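Local coordinates for oxygen-independent coproporphyrinogen III oxidase (Escherichia coli, PDB 1OLT), which catalyses the anaerobic oxidative decarboxylation of two propionate groups of coproporphyrinogen III to vinyl groups in heme biosynthesis, using a [4Fe-4S] cluster and S-adenosylmethionine, at residues C62-Y67 and P148-L153; C66-C71 and V182-D187; N175-R180 and L214-P219. One frame throughout, in Å; residues are numbered along the deposited sequence.

Contact 1. Residues C62-Y67 and P148-L153. With SF4 (iron/sulfur cluster), chain B.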
loop_
_atom_site.group_PDB
_atom_site.type_symbol
_atom_site.label_atom_id
_atom_site.label_comp_id
_atom_site.label_asym_id
_atom_site.label_seq_id
_atom_site.Cartn_x
_atom_site.Cartn_y
_atom_site.Cartn_z
ATOM N N CYS A 62 10.333 14.988 0.120
ATOM C CA CYS A 62 10.697 14.760 1.513
ATOM C C CYS A 62 11.738 15.787 1.968
ATOM O O CYS A 62 12.538 16.274 1.179
ATOM C CB CYS A 62 11.227 13.349 1.712
ATOM S SG CYS A 62 10.124 12.043 1.174
ATOM N N HIS A 63 11.754 16.077 3.265
ATOM C CA HIS A 63 12.701 17.051 3.848
ATOM C C HIS A 63 14.146 16.511 3.879
ATOM O O HIS A 63 15.099 17.262 3.690
ATOM C CB HIS A 63 12.279 17.427 5.281
ATOM C CG HIS A 63 10.969 18.141 5.330
ATOM N ND1 HIS A 63 10.703 19.257 4.572
ATOM C CD2 HIS A 63 9.897 17.965 6.122
ATOM C CE1 HIS A 63 9.484 19.694 4.834
ATOM N NE2 HIS A 63 8.964 18.920 5.759
ATOM N N LYS A 64 14.277 15.189 4.099
ATOM C CA LYS A 64 15.544 14.591 4.488
ATOM C C LYS A 64 15.684 13.121 3.970
ATOM O O LYS A 64 14.671 12.426 3.821
ATOM C CB LYS A 64 15.627 14.640 6.024
ATOM C CG LYS A 64 17.047 14.406 6.542
ATOM C CD LYS A 64 17.183 14.412 8.098
ATOM C CE LYS A 64 16.778 15.787 8.774
ATOM N NZ LYS A 64 16.942 15.654 10.311
ATOM N N LEU A 65 16.877 12.672 3.698
ATOM C CA LEU A 65 17.088 11.376 3.032
ATOM C C LEU A 65 17.172 10.219 4.051
ATOM O O LEU A 65 18.144 10.068 4.705
ATOM C CB LEU A 65 18.358 11.389 2.206
ATOM C CG LEU A 65 18.779 10.125 1.477
ATOM C CD1 LEU A 65 17.701 9.751 0.457
ATOM C CD2 LEU A 65 20.066 10.372 0.834
ATOM N N CYS A 66 16.082 9.437 4.174
ATOM C CA CYS A 66 16.119 8.232 4.949
ATOM C C CYS A 66 16.933 7.220 4.135
ATOM O O CYS A 66 16.558 6.921 2.997
ATOM C CB CYS A 66 14.711 7.688 5.166
ATOM S SG CYS A 66 13.575 8.827 6.053
ATOM N N TYR A 67 17.969 6.642 4.729
ATOM C CA TYR A 67 18.868 5.748 3.998
ATOM C C TYR A 67 18.256 4.388 3.610
ATOM O O TYR A 67 18.734 3.813 2.639
ATOM C CB TYR A 67 20.141 5.486 4.761
ATOM C CG TYR A 67 21.000 6.726 5.073
ATOM C CD1 TYR A 67 20.858 7.909 4.368
ATOM C CD2 TYR A 67 21.926 6.684 6.124
ATOM C CE1 TYR A 67 21.635 9.061 4.706
ATOM C CE2 TYR A 67 22.739 7.811 6.448
ATOM C CZ TYR A 67 22.573 8.997 5.733
ATOM O OH TYR A 67 23.329 10.136 6.036
ATOM N N PRO A 148 6.527 12.310 11.029
ATOM C CA PRO A 148 6.415 13.029 12.313
ATOM C C PRO A 148 7.712 13.844 12.662
ATOM O O PRO A 148 8.288 13.704 13.805
ATOM C CB PRO A 148 6.231 11.906 13.292
ATOM C CG PRO A 148 7.182 10.798 12.681
ATOM C CD PRO A 148 6.899 10.908 11.204
ATOM N N ARG A 149 8.205 14.579 11.693
ATOM C CA ARG A 149 9.374 15.458 11.815
ATOM C C ARG A 149 9.046 16.731 11.067
ATOM O O ARG A 149 8.269 16.704 10.128
ATOM C CB ARG A 149 10.590 14.833 11.187
ATOM C CG ARG A 149 11.120 13.672 11.918
ATOM C CD ARG A 149 12.268 12.985 11.173
ATOM N NE ARG A 149 11.784 12.320 9.951
ATOM C CZ ARG A 149 12.534 11.944 8.942
ATOM N NH1 ARG A 149 13.855 12.086 8.991
ATOM N NH2 ARG A 149 11.974 11.343 7.887
ATOM N N GLU A 150 9.591 17.840 11.538
ATOM C CA GLU A 150 9.407 19.168 10.885
ATOM C C GLU A 150 7.926 19.463 10.580
ATOM O O GLU A 150 7.500 19.847 9.458
ATOM C CB GLU A 150 10.325 19.246 9.674
ATOM C CG GLU A 150 11.794 19.098 10.072
ATOM C CD GLU A 150 12.765 19.255 8.879
ATOM O OE1 GLU A 150 12.472 20.078 8.017
ATOM O OE2 GLU A 150 13.787 18.500 8.771
ATOM N N ILE A 151 7.108 19.229 11.576
ATOM C CA ILE A 151 5.683 19.456 11.418
ATOM C C ILE A 151 5.164 19.940 12.767
ATOM O O ILE A 151 5.625 19.502 13.772
ATOM C CB ILE A 151 4.948 18.157 10.907
ATOM C CG1 ILE A 151 3.537 18.437 10.468
ATOM C CG2 ILE A 151 4.928 17.018 11.918
ATOM C CD1 ILE A 151 2.846 17.204 9.936
ATOM N N GLU A 152 4.176 20.821 12.750
ATOM C CA GLU A 152 3.565 21.305 13.987
ATOM C C GLU A 152 2.268 20.505 14.217
ATOM O O GLU A 152 1.613 20.057 13.265
ATOM C CB GLU A 152 3.273 22.806 13.881
ATOM C CG GLU A 152 4.522 23.677 13.926
ATOM C CD GLU A 152 5.496 23.216 14.976
ATOM O OE1 GLU A 152 5.131 23.266 16.166
ATOM O OE2 GLU A 152 6.613 22.754 14.604
ATOM N N LEU A 153 1.916 20.304 15.469
ATOM C CA LEU A 153 0.680 19.595 15.806
ATOM C C LEU A 153 -0.565 20.204 15.136
ATOM O O LEU A 153 -1.463 19.470 14.754
ATOM C CB LEU A 153 0.442 19.614 17.318
ATOM C CG LEU A 153 1.328 18.745 18.212
ATOM C CD1 LEU A 153 0.905 18.982 19.709
ATOM C CD2 LEU A 153 1.213 17.360 17.923
HETATM FE FE1 SF4 B . 10.708 10.276 2.554
HETATM FE FE2 SF4 B . 11.052 7.643 2.427
HETATM FE FE3 SF4 B . 9.403 8.762 4.033
HETATM FE FE4 SF4 B . 11.742 8.947 4.377
HETATM S S1 SF4 B . 10.650 6.933 4.512
HETATM S S2 SF4 B . 10.407 10.688 4.730
HETATM S S3 SF4 B . 12.571 9.261 2.472
HETATM S S4 SF4 B . 9.311 8.713 1.869
HETATM O O HOH W 1 6.351 18.854 7.275
HETATM O O HOH W 2 15.822 13.064 11.026
HETATM O O HOH W 3 15.403 18.064 10.960
#

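Contact 2. Residues C66-C71 and V182-D187. With SAM (S-adenosylmethionine), chain C; SF4 (iron/sulfur cluster), chain B.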
loop_
_atom_site.group_PDB
_atom_site.type_symbol
_atom_site.label_atom_id
_atom_site.label_comp_id
_atom_site.label_asym_id
_atom_site.label_seq_id
_atom_site.Cartn_x
_atom_site.Cartn_y
_atom_site.Cartn_z
ATOM N N CYS A 66 16.082 9.437 4.174
ATOM C CA CYS A 66 16.119 8.232 4.949
ATOM C C CYS A 66 16.933 7.220 4.135
ATOM O O CYS A 66 16.558 6.921 2.997
ATOM C CB CYS A 66 14.711 7.688 5.166
ATOM S SG CYS A 66 13.575 8.827 6.053
ATOM N N TYR A 67 17.969 6.642 4.729
ATOM C CA TYR A 67 18.868 5.748 3.998
ATOM C C TYR A 67 18.256 4.388 3.610
ATOM O O TYR A 67 18.734 3.813 2.639
ATOM C CB TYR A 67 20.141 5.486 4.761
ATOM C CG TYR A 67 21.000 6.726 5.073
ATOM C CD1 TYR A 67 20.858 7.909 4.368
ATOM C CD2 TYR A 67 21.926 6.684 6.124
ATOM C CE1 TYR A 67 21.635 9.061 4.706
ATOM C CE2 TYR A 67 22.739 7.811 6.448
ATOM C CZ TYR A 67 22.573 8.997 5.733
ATOM O OH TYR A 67 23.329 10.136 6.036
ATOM N N PHE A 68 17.214 3.926 4.304
ATOM C CA PHE A 68 16.529 2.658 3.976
ATOM C C PHE A 68 15.534 2.809 2.829
ATOM O O PHE A 68 15.066 1.821 2.274
ATOM C CB PHE A 68 15.783 2.103 5.213
ATOM C CG PHE A 68 14.719 3.032 5.723
ATOM C CD1 PHE A 68 13.513 3.173 5.055
ATOM C CD2 PHE A 68 14.946 3.815 6.808
ATOM C CE1 PHE A 68 12.559 4.085 5.490
ATOM C CE2 PHE A 68 13.995 4.750 7.236
ATOM C CZ PHE A 68 12.799 4.879 6.555
ATOM N N CYS A 69 15.180 4.042 2.456
ATOM C CA CYS A 69 13.956 4.235 1.718
ATOM C C CYS A 69 13.997 3.854 0.260
ATOM O O CYS A 69 14.842 4.293 -0.443
ATOM C CB CYS A 69 13.408 5.696 1.868
ATOM S SG CYS A 69 11.874 5.968 0.996
ATOM N N GLY A 70 12.980 3.054 -0.168
ATOM C CA GLY A 70 12.829 2.557 -1.503
ATOM C C GLY A 70 11.657 3.183 -2.243
ATOM O O GLY A 70 11.330 2.765 -3.332
ATOM N N CYS A 71 11.038 4.230 -1.690
ATOM C CA CYS A 71 9.819 4.831 -2.289
ATOM C C CYS A 71 10.185 5.718 -3.510
ATOM O O CYS A 71 11.360 6.094 -3.652
ATOM C CB CYS A 71 9.050 5.650 -1.246
ATOM S SG CYS A 71 8.731 4.807 0.332
ATOM N N VAL A 182 20.249 5.149 9.877
ATOM C CA VAL A 182 19.441 5.333 8.700
ATOM C C VAL A 182 19.026 6.772 8.501
ATOM O O VAL A 182 18.215 7.056 7.609
ATOM C CB VAL A 182 18.193 4.400 8.668
ATOM C CG1 VAL A 182 18.585 2.953 8.793
ATOM C CG2 VAL A 182 17.149 4.753 9.774
ATOM N N ASN A 183 19.621 7.704 9.262
ATOM C CA ASN A 183 19.326 9.124 9.115
ATOM C C ASN A 183 17.882 9.460 9.319
ATOM O O ASN A 183 17.320 10.269 8.563
ATOM C CB ASN A 183 19.818 9.662 7.734
ATOM C CG ASN A 183 19.903 11.156 7.695
ATOM O OD1 ASN A 183 20.113 11.833 8.769
ATOM N ND2 ASN A 183 19.764 11.747 6.448
ATOM N N ARG A 184 17.259 8.850 10.347
ATOM C CA ARG A 184 15.888 9.139 10.678
ATOM C C ARG A 184 15.725 9.427 12.188
ATOM O O ARG A 184 14.842 8.909 12.862
ATOM C CB ARG A 184 14.909 8.050 10.251
ATOM C CG ARG A 184 13.437 8.651 10.132
ATOM C CD ARG A 184 12.521 7.646 10.045
ATOM N NE ARG A 184 11.161 8.094 10.143
ATOM C CZ ARG A 184 10.301 8.245 9.146
ATOM N NH1 ARG A 184 10.662 8.102 7.872
ATOM N NH2 ARG A 184 9.042 8.552 9.459
ATOM N N GLU A 185 16.596 10.285 12.692
ATOM C CA GLU A 185 16.489 10.779 14.038
ATOM C C GLU A 185 15.116 11.475 14.162
ATOM O O GLU A 185 14.761 12.298 13.356
ATOM C CB GLU A 185 17.580 11.795 14.326
ATOM C CG GLU A 185 17.423 12.502 15.656
ATOM C CD GLU A 185 17.671 11.581 16.797
ATOM O OE1 GLU A 185 18.528 10.670 16.606
ATOM O OE2 GLU A 185 17.025 11.798 17.901
ATOM N N GLN A 186 14.397 11.126 15.205
ATOM C CA GLN A 186 13.076 11.656 15.475
ATOM C C GLN A 186 12.803 11.662 16.982
ATOM O O GLN A 186 13.430 10.897 17.832
ATOM C CB GLN A 186 11.985 10.880 14.623
ATOM C CG GLN A 186 11.973 9.578 14.819
ATOM C CD GLN A 186 11.224 8.721 13.763
ATOM O OE1 GLN A 186 10.636 9.191 12.780
ATOM N NE2 GLN A 186 11.209 7.433 14.061
ATOM N N ASP A 187 11.939 12.584 17.359
ATOM C CA ASP A 187 11.718 12.817 18.778
ATOM C C ASP A 187 10.544 11.940 19.238
ATOM O O ASP A 187 9.454 12.139 18.803
ATOM C CB ASP A 187 11.416 14.301 18.976
ATOM C CG ASP A 187 11.296 14.676 20.414
ATOM O OD1 ASP A 187 10.538 14.040 21.200
ATOM O OD2 ASP A 187 11.925 15.621 20.852
HETATM N N SAM C . 7.133 9.921 4.097
HETATM C CA SAM C . 6.434 9.535 5.315
HETATM C C SAM C . 7.336 8.920 6.391
HETATM O O SAM C . 8.475 8.447 6.050
HETATM O OXT SAM C . 6.906 9.001 7.523
HETATM C CB SAM C . 5.384 8.489 4.891
HETATM C CG SAM C . 5.718 7.024 4.801
HETATM S SD SAM C . 6.770 6.543 3.456
HETATM C CE SAM C . 5.968 7.191 1.983
HETATM C "C5'" SAM C . 6.153 4.804 3.121
HETATM C "C4'" SAM C . 6.725 3.608 3.961
HETATM O "O4'" SAM C . 7.512 2.695 3.206
HETATM C "C3'" SAM C . 7.677 4.036 5.053
HETATM O "O3'" SAM C . 7.033 4.653 6.174
HETATM C "C2'" SAM C . 8.464 2.754 5.357
HETATM O "O2'" SAM C . 7.874 2.039 6.443
HETATM C "C1'" SAM C . 8.304 1.940 4.097
HETATM N N9 SAM C . 9.555 1.650 3.425
HETATM C C8 SAM C . 10.269 2.556 2.682
HETATM N N7 SAM C . 11.344 1.954 2.183
HETATM C C5 SAM C . 11.310 0.645 2.589
HETATM C C6 SAM C . 12.164 -0.449 2.366
HETATM N N6 SAM C . 13.264 -0.371 1.617
HETATM N N1 SAM C . 11.833 -1.647 2.935
HETATM C C2 SAM C . 10.681 -1.760 3.722
HETATM N N3 SAM C . 9.850 -0.713 3.933
HETATM C C4 SAM C . 10.179 0.471 3.377
HETATM FE FE1 SF4 B . 10.708 10.276 2.554
HETATM FE FE2 SF4 B . 11.052 7.643 2.427
HETATM FE FE3 SF4 B . 9.403 8.762 4.033
HETATM FE FE4 SF4 B . 11.742 8.947 4.377
HETATM S S1 SF4 B . 10.650 6.933 4.512
HETATM S S2 SF4 B . 10.407 10.688 4.730
HETATM S S3 SF4 B . 12.571 9.261 2.472
HETATM S S4 SF4 B . 9.311 8.713 1.869
#

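Contact 3. Residues N175-R180 and L214-P219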
loop_
_atom_site.group_PDB
_atom_site.type_symbol
_atom_site.label_atom_id
_atom_site.label_comp_id
_atom_site.label_asym_id
_atom_site.label_seq_id
_atom_site.Cartn_x
_atom_site.Cartn_y
_atom_site.Cartn_z
ATOM N N ASN A 175 14.317 2.856 18.276
ATOM C CA ASN A 175 15.708 2.671 18.685
ATOM C C ASN A 175 16.626 3.769 18.111
ATOM O O ASN A 175 16.678 4.010 16.879
ATOM C CB ASN A 175 16.170 1.292 18.219
ATOM C CG ASN A 175 17.575 0.960 18.687
ATOM O OD1 ASN A 175 18.575 1.593 18.246
ATOM N ND2 ASN A 175 17.664 0.021 19.644
ATOM N N LYS A 176 17.310 4.467 18.998
ATOM C CA LYS A 176 18.098 5.626 18.630
ATOM C C LYS A 176 19.343 5.315 17.762
ATOM O O LYS A 176 19.687 6.073 16.909
ATOM C CB LYS A 176 18.539 6.392 19.927
ATOM C CG LYS A 176 17.295 6.878 20.786
ATOM C CD LYS A 176 16.278 7.732 19.912
ATOM C CE LYS A 176 16.736 9.108 19.541
ATOM N NZ LYS A 176 15.658 9.778 18.803
ATOM N N GLU A 177 20.017 4.209 18.020
ATOM C CA GLU A 177 21.151 3.780 17.176
ATOM C C GLU A 177 20.674 3.456 15.767
ATOM O O GLU A 177 21.278 3.857 14.804
ATOM C CB GLU A 177 21.867 2.580 17.808
ATOM C CG GLU A 177 22.944 2.027 16.933
ATOM C CD GLU A 177 23.693 0.850 17.572
ATOM O OE1 GLU A 177 23.107 0.023 18.278
ATOM O OE2 GLU A 177 24.886 0.744 17.307
ATOM N N VAL A 178 19.576 2.729 15.648
ATOM C CA VAL A 178 19.007 2.402 14.358
ATOM C C VAL A 178 18.653 3.707 13.590
ATOM O O VAL A 178 18.984 3.864 12.386
ATOM C CB VAL A 178 17.781 1.505 14.500
ATOM C CG1 VAL A 178 17.135 1.298 13.170
ATOM C CG2 VAL A 178 18.191 0.157 15.156
ATOM N N GLN A 179 18.003 4.639 14.284
ATOM C CA GLN A 179 17.636 5.951 13.690
ATOM C C GLN A 179 18.866 6.667 13.153
ATOM O O GLN A 179 18.842 7.184 12.034
ATOM C CB GLN A 179 16.910 6.850 14.684
ATOM C CG GLN A 179 15.522 6.343 15.053
ATOM C CD GLN A 179 14.793 7.253 16.012
ATOM O OE1 GLN A 179 15.298 8.325 16.378
ATOM N NE2 GLN A 179 13.548 6.862 16.359
ATOM N N ARG A 180 19.933 6.670 13.932
ATOM C CA ARG A 180 21.135 7.353 13.521
ATOM C C ARG A 180 21.732 6.699 12.279
ATOM O O ARG A 180 22.121 7.415 11.336
ATOM C CB ARG A 180 22.138 7.363 14.632
ATOM C CG ARG A 180 23.456 7.989 14.324
ATOM C CD ARG A 180 24.165 8.360 15.611
ATOM N NE ARG A 180 23.490 9.540 16.233
ATOM C CZ ARG A 180 24.041 10.288 17.133
ATOM N NH1 ARG A 180 25.350 10.072 17.570
ATOM N NH2 ARG A 180 23.318 11.268 17.594
ATOM N N LEU A 214 16.426 -3.589 9.681
ATOM C CA LEU A 214 17.285 -2.415 9.590
ATOM C C LEU A 214 18.586 -2.669 10.320
ATOM O O LEU A 214 18.633 -3.524 11.192
ATOM C CB LEU A 214 16.560 -1.212 10.190
ATOM C CG LEU A 214 15.356 -0.667 9.470
ATOM C CD1 LEU A 214 14.712 0.474 10.201
ATOM C CD2 LEU A 214 15.645 -0.204 8.008
ATOM N N PRO A 215 19.653 -1.890 10.009
ATOM C CA PRO A 215 20.948 -2.073 10.638
ATOM C C PRO A 215 20.889 -1.985 12.122
ATOM O O PRO A 215 20.267 -1.142 12.702
ATOM C CB PRO A 215 21.818 -0.956 10.046
ATOM C CG PRO A 215 20.888 -0.008 9.498
ATOM C CD PRO A 215 19.664 -0.778 9.025
ATOM N N LYS A 216 21.573 -2.919 12.725
ATOM C CA LYS A 216 21.715 -3.069 14.174
ATOM C C LYS A 216 20.451 -3.511 14.920
ATOM O O LYS A 216 20.503 -3.659 16.122
ATOM C CB LYS A 216 22.335 -1.815 14.852
ATOM C CG LYS A 216 23.760 -1.482 14.370
ATOM C CD LYS A 216 24.736 -2.587 14.820
ATOM C CE LYS A 216 26.195 -2.105 14.825
ATOM N NZ LYS A 216 27.000 -3.121 15.568
ATOM N N GLN A 217 19.347 -3.802 14.242
ATOM C CA GLN A 217 18.166 -4.365 14.950
ATOM C C GLN A 217 18.421 -5.800 15.324
ATOM O O GLN A 217 19.004 -6.555 14.533
ATOM C CB GLN A 217 16.925 -4.346 14.068
ATOM C CG GLN A 217 16.372 -2.955 13.861
ATOM C CD GLN A 217 15.112 -2.995 12.986
ATOM O OE1 GLN A 217 14.965 -3.928 12.122
ATOM N NE2 GLN A 217 14.221 -2.040 13.167
ATOM N N THR A 218 18.001 -6.204 16.496
ATOM C CA THR A 218 18.016 -7.616 16.911
ATOM C C THR A 218 16.648 -7.987 17.507
ATOM O O THR A 218 15.847 -7.120 17.709
ATOM C CB THR A 218 19.036 -7.806 18.042
ATOM O OG1 THR A 218 18.635 -6.964 19.104
ATOM C CG2 THR A 218 20.527 -7.310 17.682
ATOM N N PRO A 219 16.369 -9.267 17.762
ATOM C CA PRO A 219 15.160 -9.661 18.502
ATOM C C PRO A 219 14.926 -8.827 19.756
ATOM O O PRO A 219 13.791 -8.324 19.967
ATOM C CB PRO A 219 15.369 -11.183 18.757
ATOM C CG PRO A 219 16.139 -11.619 17.542
ATOM C CD PRO A 219 17.072 -10.431 17.217
#

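Contact 1. Residues C62-Y67 and P148-L153
His63 and Glu150 bring two loops together with their CA atoms 8.1 Å apart, one loop following strand 53-62 and the other lying between strand 140-146 and helix 154-161. The side chains of His63 and Glu150 run antiparallel past one another, the carboxylate turned only 15° from the imidazole plane. OE1 of Glu150 lies over one face of the ring, off-centre toward the rim and 3.6 Å from CG of His63; the same oxygen is in a salt bridge with Arg77. At the ring edge, water 1 joins NE2 of His63 to the carbonyl oxygen of Glu150. NZ of Lys64 reaches the second loop through water as well, water 3 leading to OE2 of Glu150 and water 2 to NH1 of Arg149. Deeper in, Cys62 SG binds iron FE1 at 2.3 Å and Cys66 SG binds iron FE4 at 2.5 Å. NH2 of Arg149 stands 3.5 Å from SG of Cys66 and 3.6 Å from the cluster sulfide S2, while its NE pairs with Asp147. The contact grades from water-bridged charged side chains at the surface to a guanidinium beside the cluster; the positive charge of Arg149 would probably offset part of the negative charge on the sulfurs.

Contact 2. Residues C66-C71 and V182-D187
NH1 of Arg184, reaching in from the turn after helix 176-182, lies 3.5 Å from SG of Cys66, the residue that opens a type I beta turn ending at Cys69. Next, Tyr67 N donates a nearly straight bond of 2.9 Å to the carbonyl oxygen of Val182. A chi1 of -61° sets Tyr67 CG beside that backbone N, 3.8 Å from the same Val182 oxygen. The ring takes CB of Asn183 over the centre of one face in a CH-pi contact, 3.5 Å from the centroid. Asn183 has positive phi in a Schellman motif closing the helix, and its side-chain ND2 hydrogen-bonds to Leu65 O. An alanine at Tyr67 would keep the backbone bond but would probably open a gap over Asn183 CB, leaving that residue without its aromatic cover. Phe68 turns the edge of its ring to Val182, with CD2 3.8 Å from CB, and its CE1 and CZ approach the cluster sulfide S1. Cys69 SG binds iron FE2 and accepts a bond from Cys71 N, while Gly70 N donates to N7 of the S-adenosylmethionine adenine. From the other segment, the chain of Arg184 is extended to NE. NH1 and NH2 each donate a 2.9 Å bond, to the methionine carboxylate oxygens O and OXT respectively, and NE is held by OE1 of Gln186. Because O and N of S-adenosylmethionine chelate iron FE3, the fourth iron of this three-cysteine cluster, the arginine grips the carboxylate that anchors the cofactor and would probably stabilise its negative charge.

Contact 3. Residues N175-R180 and L214-P219
Val178 and Lys216 have the nearest CA atoms, 6.1 Å apart, where the first turn of helix 176-182 meets a type II beta turn running from Leu214 to Gln217. The helix is opened by Asn175 at the N-cap, whose OD1 accepts a 3.0 Å bond from Val178 N. That bond is nearly straight at the hydrogen, and chi1 of -176° sets Asn175 CG anti to its own backbone N. The two branches of Val178 divide the work across the contact. CG1 packs against CB and CD1 of Leu214, the two side chains crossing at about a right angle, with 3.9 Å from Val178 CG1 to Leu214 CD1. CG2 sits 3.5 Å from the carbonyl oxygen of Pro215 and 3.8 Å from CG of Gln217. These elements belong to successive beta-alpha units of the radical SAM barrel, which is akin to the TIM barrel: one segment follows strand 166-172, the other strand 207-212, and those two strands run parallel side by side. Both segments therefore lie in loops or helix starts beyond the C-terminal ends of neighbouring strands. Leu214 also touches Phe68, which carries the packing inward to the cofactor pocket. Gln217 braces its own turn, OE1 accepting a 2.9 Å bond from Leu214 N, with the donor well above the carbonyl plane; NE2 is held by Asp173 and the Ile211 carbonyl. At the exposed margin, the carboxylate of Glu177 lies beside the aliphatic part of Lys216, OE2 3.9 Å from CG. The opposite charges stay apart, 4.7 Å between Glu177 OE2 and Lys216 NZ, consistent with a weak attraction.

How the contacts relate
Contacts 1 and 2 share Cys66 and Tyr67 of the cluster-binding loop and both touch the iron-sulfur cluster, whereas contact 3 touches neither cluster nor cofactor; its centre is about 11 Å from that of contact 2. Contact 1 is a surface contact, bridged by waters between charged groups; contact 2 is buried and combines metal, cofactor and aromatic chemistry; contact 3 is also buried but mostly aliphatic. Arg149 and Arg184 bring like charges close between contacts 1 and 2, near the sulfurs. Helix 176-182 links contacts 2 and 3: contact 3 holds its first turn, and contact 2 the Schellman motif that follows it, and Lys176 is in a salt bridge with Glu185.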